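Local coordinates for protein AAR187Cp (Eremothecium gossypii, PDB 3ZIL) that probably regulates the establishment of sister-chromatid cohesion by acting on cohesin through its helical Wap1 domain, at residues L106-E109 with N110-P114. Sequence-based numbering, arbitrary orientation.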
loop_
_atom_site.group_PDB
_atom_site.type_symbol
_atom_site.label_atom_id
_atom_site.label_comp_id
_atom_site.label_asym_id
_atom_site.label_seq_id
_atom_site.Cartn_x
_atom_site.Cartn_y
_atom_site.Cartn_z
ATOM N N LEU A 106 -6.480 20.766 3.371
ATOM C CA LEU A 106 -6.248 19.588 4.184
ATOM C C LEU A 106 -4.806 19.143 3.972
ATOM O O LEU A 106 -4.559 18.312 3.034
ATOM C CB LEU A 106 -7.245 18.435 3.806
ATOM C CG LEU A 106 -8.759 18.666 4.035
ATOM C CD1 LEU A 106 -9.311 19.685 3.025
ATOM C CD2 LEU A 106 -9.556 17.351 3.965
ATOM N N SER A 107 -3.840 19.664 4.768
ATOM C CA SER A 107 -2.429 19.423 4.415
ATOM C C SER A 107 -2.115 17.942 4.526
ATOM O O SER A 107 -2.362 17.354 5.564
ATOM C CB SER A 107 -1.462 20.180 5.336
ATOM O OG SER A 107 -0.161 19.640 5.165
ATOM N N LEU A 108 -1.608 17.344 3.463
ATOM C CA LEU A 108 -1.234 15.936 3.479
ATOM C C LEU A 108 -0.161 15.706 4.525
ATOM O O LEU A 108 -0.294 14.914 5.445
ATOM C CB LEU A 108 -0.775 15.490 2.087
ATOM C CG LEU A 108 -1.985 15.200 1.155
ATOM C CD1 LEU A 108 -1.588 14.876 -0.269
ATOM C CD2 LEU A 108 -2.836 14.041 1.679
ATOM N N GLU A 109 0.923 16.437 4.397
ATOM C CA GLU A 109 2.008 16.262 5.314
ATOM C C GLU A 109 1.696 16.665 6.779
ATOM O O GLU A 109 2.116 15.987 7.749
ATOM C CB GLU A 109 3.254 16.997 4.751
ATOM C CG GLU A 109 4.372 16.969 5.732
ATOM C CD GLU A 109 5.628 17.652 5.240
ATOM O OE1 GLU A 109 5.728 18.020 4.045
ATOM O OE2 GLU A 109 6.509 17.815 6.098
ATOM N N ASN A 110 0.960 17.752 6.989
ATOM C CA ASN A 110 0.756 18.183 8.434
ATOM C C ASN A 110 -0.616 17.838 9.081
ATOM O O ASN A 110 -0.845 18.174 10.248
ATOM C CB ASN A 110 1.043 19.688 8.535
ATOM C CG ASN A 110 2.392 20.031 7.899
ATOM O OD1 ASN A 110 3.388 19.536 8.324
ATOM N ND2 ASN A 110 2.397 20.771 6.829
ATOM N N PHE A 111 -1.570 17.254 8.337
ATOM C CA PHE A 111 -2.911 17.014 8.946
ATOM C C PHE A 111 -3.288 15.568 8.631
ATOM O O PHE A 111 -3.452 14.762 9.508
ATOM C CB PHE A 111 -3.963 17.977 8.298
ATOM C CG PHE A 111 -5.395 17.764 8.751
ATOM C CD1 PHE A 111 -5.730 17.789 10.108
ATOM C CD2 PHE A 111 -6.420 17.644 7.808
ATOM C CE1 PHE A 111 -7.034 17.601 10.515
ATOM C CE2 PHE A 111 -7.749 17.451 8.195
ATOM C CZ PHE A 111 -8.056 17.444 9.570
ATOM N N ILE A 112 -3.416 15.276 7.348
ATOM C CA ILE A 112 -3.923 13.983 6.919
ATOM C C ILE A 112 -2.949 12.864 7.349
ATOM O O ILE A 112 -3.399 11.888 7.919
ATOM C CB ILE A 112 -4.144 13.953 5.398
ATOM C CG1 ILE A 112 -5.369 14.798 5.000
ATOM C CG2 ILE A 112 -4.280 12.533 4.847
ATOM C CD1 ILE A 112 -6.754 14.277 5.449
ATOM N N LEU A 113 -1.653 12.979 7.025
ATOM C CA LEU A 113 -0.674 11.898 7.351
ATOM C C LEU A 113 -0.625 11.653 8.856
ATOM O O LEU A 113 -0.769 10.525 9.299
ATOM C CB LEU A 113 0.749 12.174 6.750
ATOM C CG LEU A 113 1.977 11.394 7.291
ATOM C CD1 LEU A 113 1.778 9.873 7.184
ATOM C CD2 LEU A 113 3.304 11.806 6.631
ATOM N N PRO A 114 -0.529 12.732 9.665
ATOM C CA PRO A 114 -0.608 12.495 11.118
ATOM C C PRO A 114 -1.839 11.804 11.568
ATOM O O PRO A 114 -1.765 10.874 12.417
ATOM C CB PRO A 114 -0.590 13.931 11.709
ATOM C CG PRO A 114 0.305 14.639 10.796
ATOM C CD PRO A 114 -0.114 14.123 9.397
#
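An N-cap opens the short helix 108-116 of the all-helical Wap1 domain: Ser107 turns its hydroxyl back to Asn110, and OG accepts from Asn110 N at 2.9 Å, with an N-H...O angle of 163°. With OG anti to the backbone nitrogen of Ser107 (chi1 165°), the oxygen swings over the start of the helix, where that amide would otherwise have no carbonyl in the preceding turn to bond to. Replacing the serine by an alanine removes OG and is likely to leave Asn110 N without its capping acceptor and the first turn less firmly held. The turn that follows is wider than a regular alpha-helix. Ser107 O takes two donors, Phe111 N with a bent bond and Ile112 N at 2.9 Å with a nearly straight one, and Leu108 O accepts from Leu113 N, again five residues on. Beside these bonds, Leu108 and Ile112 run alongside each other, CD2 of Leu108 lying 3.8 Å from CG2 of Ile112, and both side chains reach Trp155 of helix 147-158. Leu106 and Phe111 face helix 81-93 instead, Leu106 CB lying 4.2 Å from Phe111 CD2. Pro114 has no N-H to give, and the helix is kinked at this point; its CD sits 3.3 Å from Glu109 O.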